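Local coordinates for endo-alpha-mannosidase (Bacteroides thetaiotaomicron, PDB 4ACY), which hydrolyses alpha-mannosidic bonds within glycan chains as an endo-acting glycoside hydrolase of family GH99, consistent with a part in processing N-glycan-type mannosides, at residues Asp357-Tyr360 with Leu361-Ala365; Thr364-Trp367 with Val368-Arg372; Gly304-Tyr307 with Asp308-Lys312. All coordinates share one frame; numbering follows the deposited sequence.

Contact 1 of 3, residues Asp357-Tyr360 with Leu361-Ala365; sequences DDYY and LIRTA
Tyr359 and Arg363, one turn apart at the start of helix 359-376, show how the last helix of a (beta/alpha)8 barrel can build its own side-chain packing. Their side chains run alongside each other in the same direction, with CG of each anti to the backbone N (chi1 -163° in Arg363). Arg363 CB lies over one face of the phenol, 4.3 Å from the centroid of the Tyr359 ring, in a CH-pi contact. A bend at chi2 (60°) then carries the arginine along the ring to its hydroxyl end, where CD of Arg363 comes within 3.4 Å of Tyr359 OH. The guanidinium meets this hydroxyl obliquely, its plane turned 29° from that of the ring, and its NE forms a salt bridge with Asp308 on helix 305-316, which helps to fix its rotation. Between the two neighbouring tyrosines, CD2 of Tyr359 sits 3.7 Å above the centre of the Tyr360 ring.

Asp358 occupies the N-cap position, yet its carboxylate makes no capping bond. Its OD1 lies 3.6 Å from CD1 of Ile362, while OD2 is paired with Lys114. The carbonyl of Asp358 instead opens the helix, with Ile362 N bonded to Asp358 O at 3.0 Å and a weak bond from Leu361 N. Buried Thr364 adds a second grip on the next turn: its backbone N reaches Tyr360 O at 3.0 Å from above the carbonyl plane, and Thr364 OG1 donates to Tyr360 O at 2.6 Å.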
ATOM      1  N   ASP A 357      -0.097  -0.962  21.843  1.00 17.47           N
ATOM      2  CA  ASP A 357       0.817  -1.167  20.700  1.00 17.57           C
ATOM      3  C   ASP A 357       0.012  -1.562  19.460  1.00 17.41           C
ATOM      4  O   ASP A 357       0.342  -1.166  18.323  1.00 16.34           O
ATOM      5  CB  ASP A 357       1.826  -2.284  20.993  1.00 18.60           C
ATOM      6  CG  ASP A 357       2.748  -1.989  22.190  1.00 19.21           C
ATOM      7  OD1 ASP A 357       2.740  -0.878  22.753  1.00 19.81           O
ATOM      8  OD2 ASP A 357       3.503  -2.914  22.553  1.00 20.16           O
ATOM      9  N   ASP A 358      -1.053  -2.329  19.694  1.00 16.80           N
ATOM     10  CA  ASP A 358      -1.906  -2.854  18.634  1.00 16.90           C
ATOM     11  C   ASP A 358      -3.179  -2.037  18.454  1.00 16.04           C
ATOM     12  O   ASP A 358      -4.132  -2.511  17.839  1.00 16.46           O
ATOM     13  CB  ASP A 358      -2.200  -4.370  18.826  1.00 18.02           C
ATOM     14  CG  ASP A 358      -2.898  -4.689  20.150  1.00 19.71           C
ATOM     15  OD1 ASP A 358      -2.952  -3.803  21.038  1.00 20.39           O
ATOM     16  OD2 ASP A 358      -3.398  -5.846  20.293  1.00 20.19           O
ATOM     17  N   TYR A 359      -3.194  -0.808  18.970  1.00 15.97           N
ATOM     18  CA  TYR A 359      -4.360   0.045  18.844  1.00 16.53           C
ATOM     19  C   TYR A 359      -4.870   0.140  17.406  1.00 16.34           C
ATOM     20  O   TYR A 359      -6.082   0.081  17.158  1.00 15.88           O
ATOM     21  CB  TYR A 359      -4.111   1.475  19.369  1.00 17.36           C
ATOM     22  CG  TYR A 359      -5.354   2.304  19.223  1.00 18.35           C
ATOM     23  CD1 TYR A 359      -6.420   2.144  20.113  1.00 18.78           C
ATOM     24  CD2 TYR A 359      -5.514   3.192  18.151  1.00 18.80           C
ATOM     25  CE1 TYR A 359      -7.596   2.857  19.955  1.00 19.60           C
ATOM     26  CE2 TYR A 359      -6.683   3.919  18.000  1.00 20.00           C
ATOM     27  CZ  TYR A 359      -7.715   3.748  18.899  1.00 19.84           C
ATOM     28  OH  TYR A 359      -8.880   4.459  18.768  1.00 21.73           O
ATOM     29  N   TYR A 360      -3.956   0.335  16.453  1.00 15.52           N
ATOM     30  CA  TYR A 360      -4.405   0.572  15.082  1.00 15.70           C
ATOM     31  C   TYR A 360      -4.922  -0.681  14.400  1.00 15.56           C
ATOM     32  O   TYR A 360      -5.766  -0.585  13.533  1.00 16.14           O
ATOM     33  CB  TYR A 360      -3.385   1.369  14.243  1.00 15.35           C
ATOM     34  CG  TYR A 360      -3.288   2.764  14.803  1.00 15.32           C
ATOM     35  CD1 TYR A 360      -4.198   3.757  14.415  1.00 15.34           C
ATOM     36  CD2 TYR A 360      -2.329   3.076  15.766  1.00 15.39           C
ATOM     37  CE1 TYR A 360      -4.137   5.028  14.982  1.00 15.62           C
ATOM     38  CE2 TYR A 360      -2.254   4.343  16.316  1.00 15.66           C
ATOM     39  CZ  TYR A 360      -3.164   5.299  15.924  1.00 15.29           C
ATOM     40  OH  TYR A 360      -3.103   6.547  16.474  1.00 15.49           O
ATOM     41  N   LEU A 361      -4.483  -1.851  14.861  1.00 15.89           N
ATOM     42  CA  LEU A 361      -5.064  -3.108  14.382  1.00 16.37           C
ATOM     43  C   LEU A 361      -6.481  -3.262  14.917  1.00 17.41           C
ATOM     44  O   LEU A 361      -7.400  -3.575  14.156  1.00 17.88           O
ATOM     45  CB  LEU A 361      -4.200  -4.305  14.795  1.00 15.70           C
ATOM     46  CG  LEU A 361      -2.761  -4.388  14.315  1.00 15.38           C
ATOM     47  CD1 LEU A 361      -2.200  -5.709  14.769  1.00 15.52           C
ATOM     48  CD2 LEU A 361      -2.685  -4.284  12.777  1.00 15.20           C
ATOM     49  N   ILE A 362      -6.649  -3.048  16.226  1.00 18.33           N
ATOM     50  CA  ILE A 362      -7.972  -3.046  16.871  1.00 18.91           C
ATOM     51  C   ILE A 362      -8.943  -2.076  16.215  1.00 18.79           C
ATOM     52  O   ILE A 362     -10.086  -2.433  15.908  1.00 18.62           O
ATOM     53  CB  ILE A 362      -7.841  -2.712  18.392  1.00 19.84           C
ATOM     54  CG1 ILE A 362      -6.978  -3.771  19.087  1.00 20.67           C
ATOM     55  CG2 ILE A 362      -9.214  -2.584  19.044  1.00 20.66           C
ATOM     56  CD1 ILE A 362      -6.484  -3.371  20.502  1.00 21.11           C
ATOM     57  N   ARG A 363      -8.481  -0.847  15.985  1.00 18.82           N
ATOM     58  CA  ARG A 363      -9.336   0.200  15.440  1.00 18.61           C
ATOM     59  C   ARG A 363      -9.681  -0.057  13.964  1.00 18.11           C
ATOM     60  O   ARG A 363     -10.763   0.316  13.498  1.00 17.79           O
ATOM     61  CB  ARG A 363      -8.681   1.571  15.631  1.00 19.14           C
ATOM     62  CG  ARG A 363      -9.620   2.765  15.493  1.00 19.48           C
ATOM     63  CD  ARG A 363     -10.752   2.702  16.522  1.00 20.39           C
ATOM     64  NE  ARG A 363     -11.570   3.905  16.501  1.00 21.64           N
ATOM     65  CZ  ARG A 363     -12.746   4.015  17.127  1.00 22.35           C
ATOM     66  NH1 ARG A 363     -13.251   2.985  17.808  1.00 23.26           N
ATOM     67  NH2 ARG A 363     -13.417   5.145  17.067  1.00 23.22           N
ATOM     68  N   THR A 364      -8.757  -0.679  13.230  1.00 17.68           N
ATOM     69  CA  THR A 364      -9.043  -1.126  11.863  1.00 17.56           C
ATOM     70  C   THR A 364     -10.218  -2.122  11.826  1.00 17.83           C
ATOM     71  O   THR A 364     -11.142  -1.965  11.022  1.00 18.56           O
ATOM     72  CB  THR A 364      -7.799  -1.739  11.185  1.00 17.04           C
ATOM     73  OG1 THR A 364      -6.776  -0.738  11.094  1.00 17.19           O
ATOM     74  CG2 THR A 364      -8.135  -2.219   9.759  1.00 16.61           C
ATOM     75  N   ALA A 365     -10.183  -3.117  12.713  1.00 18.08           N
ATOM     76  CA  ALA A 365     -11.270  -4.099  12.825  1.00 18.66           C
ATOM     77  C   ALA A 365     -12.618  -3.418  13.043  1.00 18.73           C
ATOM     78  O   ALA A 365     -13.613  -3.817  12.435  1.00 18.46           O
ATOM     79  CB  ALA A 365     -10.990  -5.094  13.942  1.00 17.87           C
TER

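Contact 2 of 3, residues Thr364-Trp367 with Val368-Arg372; sequences TAYW and VDEFR
Thr364 O takes the N-H of Val368 at 2.7 Å, a nearly straight alpha-helical bond (169°) midway along helix 359-376 of the (beta/alpha)8 barrel. Three further i to i+4 bonds follow, ending with Phe371 N to Trp367 O at 2.8 Å.

The side chains on this turn are layered around Glu370. Its CG stands over one face of the Tyr366 phenol, 4.1 Å from the centroid of the Tyr366 ring and offset toward the rim, in a CH-pi contact. A bend at chi2 (-60°) folds the carboxylate back along the same ring, the two planes only 21° apart, so that OE2 of Glu370 passes 3.9 Å from Tyr366 OH; the charge itself is met by Lys373 in a salt bridge. The CB of Glu370 also touches the indole obliquely, 3.8 Å from CE3 of Trp367. Between the aromatics, CE2 of Tyr366 rests over the centre of a Trp367 face, while NE1 of the indole bonds to Asp308 and its ring stacks with Tyr311 on helix 305-316. Val368 and Phe371 face the barrel, packing on Thr42 of strand 42-46. Next to the Thr364-Val368 backbone bond, the methyls Thr364 CG2 and Val368 CG2 meet at 4.1 Å.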
ATOM      1  N   THR A 364      -8.757  -0.679  13.230  1.00 17.68           N
ATOM      2  CA  THR A 364      -9.043  -1.126  11.863  1.00 17.56           C
ATOM      3  C   THR A 364     -10.218  -2.122  11.826  1.00 17.83           C
ATOM      4  O   THR A 364     -11.142  -1.965  11.022  1.00 18.56           O
ATOM      5  CB  THR A 364      -7.799  -1.739  11.185  1.00 17.04           C
ATOM      6  OG1 THR A 364      -6.776  -0.738  11.094  1.00 17.19           O
ATOM      7  CG2 THR A 364      -8.135  -2.219   9.759  1.00 16.61           C
ATOM      8  N   ALA A 365     -10.183  -3.117  12.713  1.00 18.08           N
ATOM      9  CA  ALA A 365     -11.270  -4.099  12.825  1.00 18.66           C
ATOM     10  C   ALA A 365     -12.618  -3.418  13.043  1.00 18.73           C
ATOM     11  O   ALA A 365     -13.613  -3.817  12.435  1.00 18.46           O
ATOM     12  CB  ALA A 365     -10.990  -5.094  13.942  1.00 17.87           C
ATOM     13  N   TYR A 366     -12.636  -2.394  13.905  1.00 19.79           N
ATOM     14  CA  TYR A 366     -13.819  -1.565  14.148  1.00 20.54           C
ATOM     15  C   TYR A 366     -14.335  -0.916  12.867  1.00 20.20           C
ATOM     16  O   TYR A 366     -15.522  -0.982  12.554  1.00 19.41           O
ATOM     17  CB  TYR A 366     -13.506  -0.482  15.190  1.00 22.02           C
ATOM     18  CG  TYR A 366     -14.610   0.522  15.325  1.00 23.36           C
ATOM     19  CD1 TYR A 366     -15.721   0.246  16.116  1.00 24.33           C
ATOM     20  CD2 TYR A 366     -14.562   1.743  14.644  1.00 24.07           C
ATOM     21  CE1 TYR A 366     -16.752   1.161  16.232  1.00 25.07           C
ATOM     22  CE2 TYR A 366     -15.590   2.666  14.746  1.00 25.14           C
ATOM     23  CZ  TYR A 366     -16.680   2.367  15.554  1.00 25.70           C
ATOM     24  OH  TYR A 366     -17.702   3.265  15.679  1.00 26.25           O
ATOM     25  N   TRP A 367     -13.435  -0.280  12.128  1.00 19.16           N
ATOM     26  CA  TRP A 367     -13.806   0.381  10.881  1.00 19.05           C
ATOM     27  C   TRP A 367     -14.214  -0.591   9.773  1.00 18.93           C
ATOM     28  O   TRP A 367     -15.133  -0.303   9.003  1.00 19.53           O
ATOM     29  CB  TRP A 367     -12.681   1.315  10.426  1.00 18.81           C
ATOM     30  CG  TRP A 367     -12.692   2.545  11.270  1.00 18.35           C
ATOM     31  CD1 TRP A 367     -11.715   2.975  12.120  1.00 18.23           C
ATOM     32  CD2 TRP A 367     -13.764   3.479  11.379  1.00 18.58           C
ATOM     33  NE1 TRP A 367     -12.105   4.139  12.743  1.00 18.39           N
ATOM     34  CE2 TRP A 367     -13.361   4.471  12.306  1.00 18.51           C
ATOM     35  CE3 TRP A 367     -15.024   3.583  10.777  1.00 19.04           C
ATOM     36  CZ2 TRP A 367     -14.181   5.543  12.663  1.00 19.03           C
ATOM     37  CZ3 TRP A 367     -15.841   4.667  11.124  1.00 19.61           C
ATOM     38  CH2 TRP A 367     -15.409   5.628  12.055  1.00 19.61           C
ATOM     39  N   VAL A 368     -13.537  -1.730   9.693  1.00 18.88           N
ATOM     40  CA  VAL A 368     -13.955  -2.788   8.768  1.00 19.32           C
ATOM     41  C   VAL A 368     -15.404  -3.211   9.069  1.00 20.37           C
ATOM     42  O   VAL A 368     -16.210  -3.363   8.155  1.00 20.33           O
ATOM     43  CB  VAL A 368     -12.971  -3.996   8.753  1.00 18.94           C
ATOM     44  CG1 VAL A 368     -13.542  -5.189   7.969  1.00 18.96           C
ATOM     45  CG2 VAL A 368     -11.618  -3.587   8.169  1.00 18.95           C
ATOM     46  N   ASP A 369     -15.742  -3.372  10.346  1.00 21.91           N
ATOM     47  CA  ASP A 369     -17.123  -3.715  10.690  1.00 23.73           C
ATOM     48  C   ASP A 369     -18.108  -2.599  10.301  1.00 23.59           C
ATOM     49  O   ASP A 369     -19.194  -2.882   9.773  1.00 23.18           O
ATOM     50  CB  ASP A 369     -17.259  -4.091  12.160  1.00 25.65           C
ATOM     51  CG  ASP A 369     -18.664  -4.541  12.509  1.00 28.48           C
ATOM     52  OD1 ASP A 369     -19.113  -5.587  11.990  1.00 30.32           O
ATOM     53  OD2 ASP A 369     -19.320  -3.834  13.294  1.00 30.20           O
ATOM     54  N   GLU A 370     -17.723  -1.343  10.533  1.00 23.39           N
ATOM     55  CA  GLU A 370     -18.546  -0.210  10.101  1.00 23.93           C
ATOM     56  C   GLU A 370     -18.720  -0.217   8.587  1.00 23.99           C
ATOM     57  O   GLU A 370     -19.788   0.102   8.073  1.00 23.57           O
ATOM     58  CB  GLU A 370     -17.944   1.131  10.543  1.00 24.75           C
ATOM     59  CG  GLU A 370     -17.996   1.397  12.036  1.00 26.28           C
ATOM     60  CD  GLU A 370     -19.414   1.412  12.576  1.00 27.47           C
ATOM     61  OE1 GLU A 370     -20.250   2.197  12.073  1.00 27.66           O
ATOM     62  OE2 GLU A 370     -19.674   0.637  13.514  1.00 29.04           O
ATOM     63  N   PHE A 371     -17.651  -0.567   7.876  1.00 23.55           N
ATOM     64  CA  PHE A 371     -17.676  -0.631   6.415  1.00 24.20           C
ATOM     65  C   PHE A 371     -18.637  -1.723   5.923  1.00 24.92           C
ATOM     66  O   PHE A 371     -19.435  -1.489   5.001  1.00 25.20           O
ATOM     67  CB  PHE A 371     -16.248  -0.847   5.899  1.00 23.44           C
ATOM     68  CG  PHE A 371     -16.141  -1.092   4.415  1.00 23.54           C
ATOM     69  CD1 PHE A 371     -16.522  -0.124   3.487  1.00 23.79           C
ATOM     70  CD2 PHE A 371     -15.599  -2.281   3.955  1.00 24.45           C
ATOM     71  CE1 PHE A 371     -16.385  -0.350   2.120  1.00 24.24           C
ATOM     72  CE2 PHE A 371     -15.460  -2.522   2.585  1.00 25.21           C
ATOM     73  CZ  PHE A 371     -15.852  -1.549   1.671  1.00 24.46           C
ATOM     74  N   ARG A 372     -18.580  -2.891   6.556  1.00 26.14           N
ATOM     75  CA  ARG A 372     -19.437  -4.012   6.164  1.00 27.69           C
ATOM     76  C   ARG A 372     -20.904  -3.686   6.421  1.00 29.41           C
ATOM     77  O   ARG A 372     -21.763  -4.011   5.600  1.00 29.95           O
ATOM     78  CB  ARG A 372     -19.016  -5.305   6.863  1.00 27.92           C
ATOM     79  CG  ARG A 372     -17.671  -5.827   6.403  1.00 28.29           C
ATOM     80  CD  ARG A 372     -17.233  -7.053   7.193  1.00 29.01           C
ATOM     81  NE  ARG A 372     -18.133  -8.178   6.961  1.00 30.52           N
ATOM     82  CZ  ARG A 372     -17.973  -9.100   6.015  1.00 31.42           C
ATOM     83  NH1 ARG A 372     -16.938  -9.049   5.177  1.00 30.73           N
ATOM     84  NH2 ARG A 372     -18.868 -10.077   5.899  1.00 31.98           N
TER

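Contact 3 of 3, residues Gly304-Tyr307 with Asp308-Lys312; sequences GKYY and DDMYK
Lys305 and Asp309 supply the ionic part of the first turns of helix 305-316, in the (beta/alpha)8 barrel. The lysine runs out extended and bends at its last torsion (chi4 -71°), which brings NZ of Lys305 to 2.8 Å from Asp309 OD2, a salt bridge on the syn lone pair of that oxygen.

Backbone bonds begin at the N-cap, where Asp308 N reaches Gly304 O at 3.0 Å. Gly304 adopts a positive phi (94°), a region that glycine enters readily.

A Met-aromatic contact, made here through selenium, joins Met310 and Tyr306. Met310 is selenomethionine in this derivative, and its SE lies 3.9 Å from Tyr306 CE1, oblique to the ring as the two side chains run the same way. Tyr306 is held at its far end by Ala250 O and Thr252 N.

An offset edge-to-face pair joins Tyr307 and Tyr311, ring centroids 5.5 Å apart and planes at 74°. The CD2-CE2 edge of Tyr311 turns toward Tyr307, with CE2 of Tyr311 3.5 Å from Tyr307 OH.

Tyr307, Tyr311 and Met310 pack inward on Val281 of strand 276-281, Tyr307 and Tyr311 also on Ile324 of strand 322-324, while Asp308 turns to Arg363 and Trp367 on helix 359-376.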
ATOM      1  N   GLY A 304      -5.682   8.406  17.487  1.00 19.94           N
ATOM      2  CA  GLY A 304      -6.601   7.667  16.626  1.00 19.16           C
ATOM      3  C   GLY A 304      -7.641   8.521  15.924  1.00 18.51           C
ATOM      4  O   GLY A 304      -8.343   8.032  15.043  1.00 18.09           O
ATOM      5  N   LYS A 305      -7.754   9.790  16.305  1.00 18.47           N
ATOM      6  CA  LYS A 305      -8.764  10.657  15.685  1.00 18.85           C
ATOM      7  C   LYS A 305      -8.560  10.842  14.180  1.00 18.26           C
ATOM      8  O   LYS A 305      -9.525  10.896  13.416  1.00 18.23           O
ATOM      9  CB  LYS A 305      -8.823  12.024  16.371  1.00 19.95           C
ATOM     10  CG  LYS A 305      -9.995  12.868  15.879  1.00 22.07           C
ATOM     11  CD  LYS A 305     -10.050  14.228  16.569  1.00 23.73           C
ATOM     12  CE  LYS A 305     -11.289  15.001  16.130  1.00 24.48           C
ATOM     13  NZ  LYS A 305     -11.185  15.481  14.718  1.00 25.44           N
ATOM     14  N   TYR A 306      -7.301  10.952  13.771  1.00 17.44           N
ATOM     15  CA  TYR A 306      -6.983  11.166  12.366  1.00 16.70           C
ATOM     16  C   TYR A 306      -7.476   9.979  11.544  1.00 16.04           C
ATOM     17  O   TYR A 306      -8.142  10.153  10.526  1.00 16.02           O
ATOM     18  CB  TYR A 306      -5.480  11.336  12.209  1.00 16.32           C
ATOM     19  CG  TYR A 306      -5.051  11.594  10.780  1.00 16.23           C
ATOM     20  CD1 TYR A 306      -4.760  10.538   9.930  1.00 15.94           C
ATOM     21  CD2 TYR A 306      -4.939  12.896  10.287  1.00 16.13           C
ATOM     22  CE1 TYR A 306      -4.361  10.760   8.607  1.00 15.88           C
ATOM     23  CE2 TYR A 306      -4.532  13.135   8.972  1.00 16.14           C
ATOM     24  CZ  TYR A 306      -4.247  12.062   8.143  1.00 16.07           C
ATOM     25  OH  TYR A 306      -3.825  12.275   6.851  1.00 16.13           O
ATOM     26  N   TYR A 307      -7.162   8.775  12.019  1.00 16.30           N
ATOM     27  CA  TYR A 307      -7.576   7.545  11.353  1.00 16.49           C
ATOM     28  C   TYR A 307      -9.101   7.448  11.307  1.00 16.87           C
ATOM     29  O   TYR A 307      -9.668   7.173  10.265  1.00 16.69           O
ATOM     30  CB  TYR A 307      -7.009   6.358  12.111  1.00 16.22           C
ATOM     31  CG  TYR A 307      -6.986   5.028  11.384  1.00 16.06           C
ATOM     32  CD1 TYR A 307      -6.685   4.946  10.013  1.00 16.02           C
ATOM     33  CD2 TYR A 307      -7.196   3.834  12.093  1.00 15.88           C
ATOM     34  CE1 TYR A 307      -6.625   3.714   9.355  1.00 16.14           C
ATOM     35  CE2 TYR A 307      -7.133   2.591  11.442  1.00 15.95           C
ATOM     36  CZ  TYR A 307      -6.843   2.540  10.082  1.00 16.15           C
ATOM     37  OH  TYR A 307      -6.767   1.325   9.423  1.00 15.68           O
ATOM     38  N   ASP A 308      -9.750   7.666  12.451  1.00 17.53           N
ATOM     39  CA  ASP A 308     -11.220   7.669  12.506  1.00 18.19           C
ATOM     40  C   ASP A 308     -11.842   8.590  11.477  1.00 18.16           C
ATOM     41  O   ASP A 308     -12.765   8.198  10.768  1.00 17.93           O
ATOM     42  CB  ASP A 308     -11.727   8.097  13.885  1.00 19.03           C
ATOM     43  CG  ASP A 308     -11.498   7.065  14.957  1.00 19.77           C
ATOM     44  OD1 ASP A 308     -11.038   5.928  14.672  1.00 20.48           O
ATOM     45  OD2 ASP A 308     -11.764   7.419  16.130  1.00 20.23           O
ATOM     46  N   ASP A 309     -11.371   9.832  11.415  1.00 18.46           N
ATOM     47  CA  ASP A 309     -11.935  10.808  10.480  1.00 19.18           C
ATOM     48  C   ASP A 309     -11.770  10.367   9.020  1.00 18.53           C
ATOM     49  O   ASP A 309     -12.698  10.475   8.199  1.00 18.42           O
ATOM     50  CB  ASP A 309     -11.288  12.188  10.686  1.00 20.28           C
ATOM     51  CG  ASP A 309     -11.734  12.883  11.982  1.00 21.35           C
ATOM     52  OD1 ASP A 309     -12.754  12.498  12.590  1.00 22.26           O
ATOM     53  OD2 ASP A 309     -11.070  13.857  12.391  1.00 22.27           O
HETATM   54  N   MSE A 310     -10.580   9.865   8.701  1.00 18.05           N
HETATM   55  CA  MSE A 310     -10.273   9.490   7.325  1.00 17.39           C
HETATM   56  C   MSE A 310     -11.044   8.229   6.912  1.00 17.70           C
HETATM   57  O   MSE A 310     -11.581   8.160   5.801  1.00 17.27           O
HETATM   58  CB  MSE A 310      -8.765   9.294   7.129  1.00 17.04           C
HETATM   59  CG  MSE A 310      -8.343   9.332   5.669  1.00 17.08           C
HETATM   60 SE   MSE A 310      -6.428   9.568   5.528  1.00 16.82          SE
HETATM   61  CE  MSE A 310      -6.317  10.073   3.651  1.00 16.93           C
ATOM     62  N   TYR A 311     -11.094   7.246   7.808  1.00 17.74           N
ATOM     63  CA  TYR A 311     -11.788   5.994   7.497  1.00 18.82           C
ATOM     64  C   TYR A 311     -13.289   6.252   7.342  1.00 19.67           C
ATOM     65  O   TYR A 311     -13.912   5.747   6.411  1.00 19.94           O
ATOM     66  CB  TYR A 311     -11.502   4.931   8.563  1.00 18.04           C
ATOM     67  CG  TYR A 311     -11.296   3.523   8.028  1.00 17.84           C
ATOM     68  CD1 TYR A 311     -12.246   2.921   7.194  1.00 18.01           C
ATOM     69  CD2 TYR A 311     -10.165   2.780   8.386  1.00 17.99           C
ATOM     70  CE1 TYR A 311     -12.071   1.612   6.722  1.00 17.81           C
ATOM     71  CE2 TYR A 311      -9.974   1.466   7.914  1.00 17.79           C
ATOM     72  CZ  TYR A 311     -10.935   0.901   7.075  1.00 18.03           C
ATOM     73  OH  TYR A 311     -10.796  -0.379   6.583  1.00 18.35           O
ATOM     74  N   LYS A 312     -13.850   7.072   8.232  1.00 20.92           N
ATOM     75  CA  LYS A 312     -15.263   7.441   8.134  1.00 21.64           C
ATOM     76  C   LYS A 312     -15.568   8.104   6.793  1.00 20.59           C
ATOM     77  O   LYS A 312     -16.568   7.776   6.153  1.00 20.53           O
ATOM     78  CB  LYS A 312     -15.692   8.338   9.305  1.00 23.22           C
ATOM     79  CG  LYS A 312     -17.191   8.734   9.300  1.00 25.73           C
ATOM     80  CD  LYS A 312     -18.121   7.508   9.312  1.00 27.11           C
ATOM     81  CE  LYS A 312     -19.505   7.850   9.865  1.00 28.64           C
ATOM     82  NZ  LYS A 312     -20.463   6.728   9.610  1.00 30.49           N
TER

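How the contacts relate
Local packing within a helix can also serve packing between helices, and these three contacts illustrate it. Contacts 1 and 2 are overlapping stretches of helix 359-376 and its start, sharing Thr364 and Ala365; contact 3 lies on the adjacent helix 305-316. All are partly buried, their centres 17 to 18 Å from that of the chain. The more open flanks carry mixed chemistry: aliphatic carbons over phenol faces in contacts 1 and 2, a lysine-aspartate salt bridge in contact 3. The flanks facing each other join the helices. One carboxylate oxygen of contact 3, Asp308 OD1, serves both others, by a salt bridge to contact 1 and a probable hydrogen bond to contact 2, and the buried, shared Thr364 OG1 lies 2.7 Å from Tyr307 OH, a probable hydrogen bond.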